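Local coordinates for protein MlnE (Bacillus amyloliquefaciens subsp. plantarum, PDB 5D2E) that serves as the N-terminal B-type ketoreductase of the macrolactin polyketide assembly line, binding NADP and probably reducing a beta-keto group on the growing chain, at residues N189-E192 and S193-T197; S407-S410 and A411-N415; R490-S493 and Q494-V497. All blocks are in the same frame, centred on the assembly; numbering follows the deposited sequence.

Interaction 1 (N189-E192 and S193-T197)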
# COMPACT_ATOMS: atom_id res chain seq x y z
N ASN A 189 -1.98 -0.78 8.04
CA ASN A 189 -3.10 -1.02 7.12
C ASN A 189 -2.60 -1.65 5.76
O ASN A 189 -3.24 -2.51 5.17
CB ASN A 189 -3.80 0.34 6.87
CG ASN A 189 -4.84 0.27 5.79
OD1 ASN A 189 -4.63 0.79 4.69
ND2 ASN A 189 -5.92 -0.39 6.07
N ALA A 190 -1.39 -1.30 5.38
CA ALA A 190 -0.80 -1.79 4.10
C ALA A 190 -0.46 -3.29 4.12
O ALA A 190 -0.34 -3.93 3.07
CB ALA A 190 0.39 -0.96 3.69
N VAL A 191 -0.35 -3.88 5.30
CA VAL A 191 -0.10 -5.30 5.40
C VAL A 191 -1.07 -6.17 4.67
O VAL A 191 -0.66 -7.19 4.18
CB VAL A 191 -0.00 -5.71 6.88
CG1 VAL A 191 0.07 -7.21 7.06
CG2 VAL A 191 1.18 -5.01 7.54
N GLU A 192 -2.32 -5.75 4.56
CA GLU A 192 -3.31 -6.48 3.84
C GLU A 192 -2.82 -6.82 2.40
O GLU A 192 -3.04 -7.93 1.95
CB GLU A 192 -4.59 -5.67 3.74
CG GLU A 192 -5.68 -6.36 2.94
CD GLU A 192 -6.71 -5.38 2.34
OE1 GLU A 192 -6.50 -4.14 2.40
OE2 GLU A 192 -7.73 -5.87 1.80
N SER A 193 -2.19 -5.85 1.74
CA SER A 193 -1.68 -6.01 0.35
C SER A 193 -0.59 -7.08 0.32
O SER A 193 -0.59 -7.91 -0.52
CB SER A 193 -1.08 -4.71 -0.12
OG SER A 193 -2.01 -3.67 -0.11
N PHE A 194 0.28 -7.11 1.35
CA PHE A 194 1.29 -8.17 1.51
C PHE A 194 0.61 -9.53 1.70
O PHE A 194 0.97 -10.50 1.04
CB PHE A 194 2.19 -7.79 2.71
CG PHE A 194 3.26 -8.75 3.02
CD1 PHE A 194 4.48 -8.67 2.35
CD2 PHE A 194 3.08 -9.70 4.00
CE1 PHE A 194 5.48 -9.58 2.60
CE2 PHE A 194 4.07 -10.61 4.28
CZ PHE A 194 5.27 -10.54 3.56
N LEU A 195 -0.33 -9.62 2.62
CA LEU A 195 -0.97 -10.90 2.93
C LEU A 195 -1.73 -11.49 1.75
O LEU A 195 -1.75 -12.73 1.54
CB LEU A 195 -1.94 -10.76 4.12
CG LEU A 195 -1.30 -10.35 5.45
CD1 LEU A 195 -2.34 -9.98 6.49
CD2 LEU A 195 -0.43 -11.49 5.96
N LYS A 196 -2.39 -10.65 1.00
CA LYS A 196 -3.12 -11.12 -0.19
C LYS A 196 -2.12 -11.75 -1.14
O LYS A 196 -2.42 -12.73 -1.78
CB LYS A 196 -3.75 -9.96 -0.95
CG LYS A 196 -5.04 -9.47 -0.36
CD LYS A 196 -5.52 -8.32 -1.25
CE LYS A 196 -6.99 -8.14 -1.13
NZ LYS A 196 -7.21 -6.71 -1.45
N THR A 197 -0.92 -11.19 -1.21
CA THR A 197 0.06 -11.81 -2.15
C THR A 197 0.71 -13.07 -1.58
O THR A 197 0.91 -14.03 -2.30
CB THR A 197 0.92 -10.83 -3.01
OG1 THR A 197 2.25 -11.36 -3.45
CG2 THR A 197 0.89 -9.45 -2.56
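Glu192 and Lys196, one turn apart on helix 186-201, run side by side, and the flat carboxylate of Glu192 is shared between two cations. OE2 of Glu192 takes a weak salt bridge from Lys196 NZ at 3.4 Å, while its other oxygen, OE1, is paired with Arg253. The second flat group, the Phe194 ring, leads away from the preceding turn. With CG anti to the backbone N (chi1 180°), it passes to Leu152, Ile369 and Ser419, while Val191 O stands obliquely to it, 3.3 Å from Phe194 CB. On that part of the helix Val191 CG1 packs against Leu195 CD1 at 3.7 Å, and both residues touch Tyr175 of strand 171-180. Leu195 N reaches Val191 O at 2.9 Å and Lys196 N reaches Glu192 O at 3.0 Å, which establishes the alpha-helical register. This is the helix of a beta-alpha-beta unit in the N-terminal Rossmann-like half, cofactor-free here. Ser193 OG bonds to Ala411 O and Lys196 NZ to Val412 O, so both donate to carbonyls of a loop over 200 residues later. Since the Lys196 ammonium has that stronger partner, its bridge to Glu192 is secondary, and the Glu192 charge is probably offset mainly by Arg253.

Interaction 2 (S407-S410 and A411-N415); sequences SSLS and AVLPN. With NAP (NADP nicotinamide-adenine-dinucleotide phosphate), chain B.
Between Ser408 and Ala411 the backbone leaves strand 402-408 in a tight 3-10 turn, closed by Ala411 N donating to Ser408 O at 3.0 Å, after which Leu409 O receives both Val412 N at 3.0 Å, well above the carbonyl plane (53° out of it), and Leu413 N at 2.8 Å, nearly in line with the C=O bond. Among the side chains, Ser408 and Ser410 join hydroxyl to hydroxyl, OG to OG at 2.9 Å, with either able to donate. Ser410 OG stands between its own N and carbonyl carbon (chi1 77°), and from there it can meet Ser408.

This strand end is part of the NADP pocket of a short-chain dehydrogenase fold. Ser407 O lies 3.2 Å from C6N of the nicotinamide ring, and Ser408 CB lies 3.9 Å from the same C6N. Tyr421, whose OH bonds to NADP, touches both Ser408 and Ser410. That setting, with Lys384 also bonded to the cofactor, is consistent with Ser408 being the serine of the family's Ser-Tyr-Lys set. Asn448 ND2 gives Ser408 O a second donor, and from helix 419-437 Asp429 OD1 and the backbone O of Asn425 hold the Ser407 hydroxyl.

On the apolar side, Leu409 and Leu413 lie alongside each other and point the same way, Leu413 CD1 meeting Leu409 CG at 4.0 Å. The CG of Leu409 is anti to its N (chi1 -166°), which brings the branch back toward Leu413; the same side chain also touches Pro450 and Ile498. Pro414 has no N-H to continue the backbone series, and its CB comes to 3.1 Å from Ser410 O.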
# COMPACT_ATOMS: atom_id res chain seq x y z
N SER A 407 0.46 4.87 -7.40
CA SER A 407 0.39 3.60 -6.75
C SER A 407 0.12 2.53 -7.82
O SER A 407 0.27 2.78 -9.02
CB SER A 407 -0.69 3.68 -5.65
OG SER A 407 -0.67 2.51 -4.85
N SER A 408 -0.25 1.33 -7.40
CA SER A 408 -0.38 0.22 -8.27
C SER A 408 -1.59 -0.56 -7.88
O SER A 408 -1.93 -0.71 -6.70
CB SER A 408 0.90 -0.66 -8.17
OG SER A 408 0.70 -1.91 -8.80
N LEU A 409 -2.26 -1.08 -8.89
CA LEU A 409 -3.30 -2.02 -8.74
C LEU A 409 -2.87 -3.30 -8.01
O LEU A 409 -3.72 -3.95 -7.39
CB LEU A 409 -3.93 -2.33 -10.09
CG LEU A 409 -5.26 -3.06 -10.17
CD1 LEU A 409 -6.36 -2.25 -9.49
CD2 LEU A 409 -5.58 -3.31 -11.64
N SER A 410 -1.57 -3.60 -7.98
CA SER A 410 -1.04 -4.68 -7.17
C SER A 410 -1.35 -4.52 -5.65
O SER A 410 -1.36 -5.51 -4.93
CB SER A 410 0.45 -4.85 -7.38
OG SER A 410 1.21 -3.85 -6.70
N ALA A 411 -1.64 -3.29 -5.19
CA ALA A 411 -2.00 -3.07 -3.77
C ALA A 411 -3.35 -3.71 -3.45
O ALA A 411 -3.66 -4.10 -2.29
CB ALA A 411 -2.00 -1.57 -3.44
N VAL A 412 -4.15 -3.88 -4.47
CA VAL A 412 -5.50 -4.38 -4.35
C VAL A 412 -5.71 -5.76 -4.93
O VAL A 412 -6.46 -6.55 -4.37
CB VAL A 412 -6.51 -3.36 -4.98
CG1 VAL A 412 -7.89 -3.96 -4.88
CG2 VAL A 412 -6.51 -2.05 -4.17
N LEU A 413 -5.06 -6.06 -6.06
CA LEU A 413 -5.17 -7.35 -6.68
C LEU A 413 -3.72 -7.78 -6.93
O LEU A 413 -3.17 -7.59 -8.04
CB LEU A 413 -5.90 -7.19 -8.01
CG LEU A 413 -7.32 -6.60 -8.02
CD1 LEU A 413 -7.68 -6.11 -9.42
CD2 LEU A 413 -8.34 -7.61 -7.51
N PRO A 414 -3.05 -8.34 -5.94
CA PRO A 414 -1.63 -8.57 -6.28
C PRO A 414 -1.37 -9.84 -7.03
O PRO A 414 -2.25 -10.66 -7.21
CB PRO A 414 -0.89 -8.54 -4.94
CG PRO A 414 -1.97 -8.80 -3.92
CD PRO A 414 -3.28 -8.31 -4.49
N ASN A 415 -0.20 -9.92 -7.60
CA ASN A 415 0.23 -11.13 -8.21
C ASN A 415 1.35 -11.65 -7.42
O ASN A 415 2.15 -10.90 -6.83
CB ASN A 415 0.63 -10.91 -9.68
CG ASN A 415 -0.49 -10.25 -10.45
OD1 ASN A 415 -1.38 -10.93 -10.95
ND2 ASN A 415 -0.53 -8.90 -10.43
PA NAP B . 10.46 3.58 -14.11
O1A NAP B . 10.63 4.03 -15.59
O2A NAP B . 11.46 2.67 -13.41
O5B NAP B . 10.49 4.97 -13.31
C5B NAP B . 10.59 4.95 -11.89
C4B NAP B . 11.69 5.95 -11.60
O4B NAP B . 11.86 6.00 -10.17
C3B NAP B . 13.08 5.58 -12.18
O3B NAP B . 13.46 6.50 -13.21
C2B NAP B . 14.04 5.72 -10.99
O2B NAP B . 15.21 6.39 -11.35
C1B NAP B . 13.17 6.47 -9.95
N9A NAP B . 13.50 6.17 -8.56
C8A NAP B . 13.54 4.93 -7.94
N7A NAP B . 13.95 5.04 -6.63
C5A NAP B . 14.09 6.36 -6.39
C6A NAP B . 14.49 7.17 -5.26
N6A NAP B . 14.75 6.52 -4.08
N1A NAP B . 14.62 8.56 -5.44
C2A NAP B . 14.34 9.12 -6.62
N3A NAP B . 13.96 8.42 -7.73
C4A NAP B . 13.83 7.10 -7.68
O3 NAP B . 8.98 2.94 -13.87
PN NAP B . 7.58 3.46 -14.50
O1N NAP B . 6.98 2.38 -15.38
O2N NAP B . 7.82 4.90 -14.88
O5D NAP B . 6.56 3.56 -13.25
C5D NAP B . 6.63 4.78 -12.47
C4D NAP B . 5.74 4.72 -11.22
O4D NAP B . 4.41 4.31 -11.52
C3D NAP B . 6.30 3.67 -10.25
O3D NAP B . 6.27 4.19 -8.94
C2D NAP B . 5.41 2.46 -10.42
O2D NAP B . 5.36 1.62 -9.23
C1D NAP B . 4.04 3.07 -10.85
N1N NAP B . 3.29 2.10 -11.69
C2N NAP B . 3.67 1.84 -13.00
C3N NAP B . 3.00 0.93 -13.84
C7N NAP B . 3.44 0.68 -15.31
O7N NAP B . 2.87 -0.18 -16.00
N7N NAP B . 4.41 1.38 -15.92
C4N NAP B . 1.93 0.22 -13.29
C5N NAP B . 1.58 0.45 -11.95
C6N NAP B . 2.25 1.41 -11.17
P2B NAP B . 16.65 6.24 -10.57
O1X NAP B . 17.07 4.78 -10.59
O2X NAP B . 17.61 7.20 -11.33
O3X NAP B . 16.38 6.69 -9.16

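Interaction 3 (R490-S493 and Q494-V497); sequences RSAS and QLAV
Two carbonyls of the loop that carries Arg490 and Ala492 toward Leu495 converge on one ammonium: Lys443 NZ is hydrogen-bonded to Arg490 O and, weakly, to Ala492 O. No hydrogen bond joins 490-493 directly to 494-497, so the local contact between them is apolar. Its centre is the Ala492 methyl, whose CB meets Leu495 CD2 at 3.7 Å and Leu495 CG at 3.8 Å. Leu495 CG is anti to the carbonyl carbon (chi1 -72°), and this rotation turns the branched end back along the chain, over the alanine. A looser contact comes from the aliphatic part of Arg490, with CD 4.4 Å from Leu495 CD1. Beyond that carbon the guanidinium turns to other partners, NH2 bonding to Lys259 O and NE forming only a long, weak ion pair with Asp486. Val258 touches both Arg490 and Leu495, so the same loop borders the two side chains.

Gln494 behaves differently. With CG anti to the backbone N (chi1 -179°) and the chain straight beyond it (chi2 -176°), the amide is carried away, and NE2 donates to Asn448 OD1. Backbone torsions place the change of structure precisely: Ser493 is still turned, whereas Gln494 onward is extended. Backbone bonds of Ser493 and Leu495 with Ser446, and of Leu495 and Val497 with Asn448, set this strand parallel to 443-453. Strand 35-46 pairs antiparallel on its other side, through Ala496 and Tyr38. An approach after helix 477-488 into a final parallel strand is typical of the last strand of the Rossmann-type sheet in short-chain dehydrogenases.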
# COMPACT_ATOMS: atom_id res chain seq x y z
N ARG A 490 -12.27 14.56 -9.34
CA ARG A 490 -13.21 13.89 -8.46
C ARG A 490 -12.87 14.18 -7.02
O ARG A 490 -11.93 14.93 -6.76
CB ARG A 490 -13.24 12.43 -8.75
CG ARG A 490 -13.89 12.16 -10.09
CD ARG A 490 -13.90 10.69 -10.41
NE ARG A 490 -15.03 10.51 -11.31
CZ ARG A 490 -16.27 10.18 -10.93
NH1 ARG A 490 -16.56 9.87 -9.65
NH2 ARG A 490 -17.19 10.10 -11.86
N SER A 491 -13.65 13.66 -6.10
CA SER A 491 -13.40 13.93 -4.67
C SER A 491 -12.74 12.75 -3.93
O SER A 491 -12.28 12.95 -2.84
CB SER A 491 -14.68 14.34 -3.94
OG SER A 491 -15.57 13.26 -3.96
N ALA A 492 -12.65 11.57 -4.52
CA ALA A 492 -12.01 10.46 -3.84
C ALA A 492 -10.52 10.73 -3.66
O ALA A 492 -9.84 11.30 -4.53
CB ALA A 492 -12.25 9.15 -4.57
N SER A 493 -9.99 10.29 -2.54
CA SER A 493 -8.54 10.43 -2.32
C SER A 493 -7.76 9.17 -2.73
O SER A 493 -6.52 9.18 -2.71
CB SER A 493 -8.26 10.87 -0.88
OG SER A 493 -8.69 9.89 -0.02
N GLN A 494 -8.47 8.09 -3.02
CA GLN A 494 -7.86 6.89 -3.62
C GLN A 494 -8.73 6.41 -4.76
O GLN A 494 -9.96 6.17 -4.57
CB GLN A 494 -7.73 5.74 -2.64
CG GLN A 494 -7.05 4.48 -3.31
CD GLN A 494 -6.99 3.24 -2.39
OE1 GLN A 494 -7.42 3.29 -1.24
NE2 GLN A 494 -6.49 2.15 -2.91
N LEU A 495 -8.13 6.28 -5.95
CA LEU A 495 -8.84 5.76 -7.11
C LEU A 495 -7.99 4.71 -7.82
O LEU A 495 -6.79 4.89 -7.93
CB LEU A 495 -9.19 6.90 -8.09
CG LEU A 495 -10.31 7.87 -7.61
CD1 LEU A 495 -10.32 9.08 -8.49
CD2 LEU A 495 -11.67 7.20 -7.63
N ALA A 496 -8.62 3.61 -8.20
CA ALA A 496 -8.00 2.56 -8.99
C ALA A 496 -8.45 2.68 -10.46
O ALA A 496 -9.60 2.88 -10.76
CB ALA A 496 -8.35 1.23 -8.50
N VAL A 497 -7.49 2.47 -11.35
CA VAL A 497 -7.73 2.52 -12.79
C VAL A 497 -7.53 1.11 -13.28
O VAL A 497 -6.49 0.52 -13.04
CB VAL A 497 -6.79 3.48 -13.51
CG1 VAL A 497 -7.09 3.43 -15.02
CG2 VAL A 497 -6.87 4.94 -13.01

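The three contacts come in series along the chain. Interaction 1 belongs to helix 186-201 of the cofactor-free N-terminal Rossmann-like half; in the catalytic Rossmann-type half, interaction 2 lies at the end of strand 402-408 and in the loop after it, interaction 3 at the start of strand 494-499. Centres of interactions 1 and 2 are 10 Å apart, and polar side chains of the helix hold the loop after strand 402-408, linking the halves. Interactions 2 and 3, 15 Å apart by centres, flank strand 443-453, and Leu409 CD1 packs on Ala496 CB at 4.1 Å. Interactions 1 and 3, 20 Å apart by centres, do not touch. Interaction 2 thus joins both to the NADP pocket.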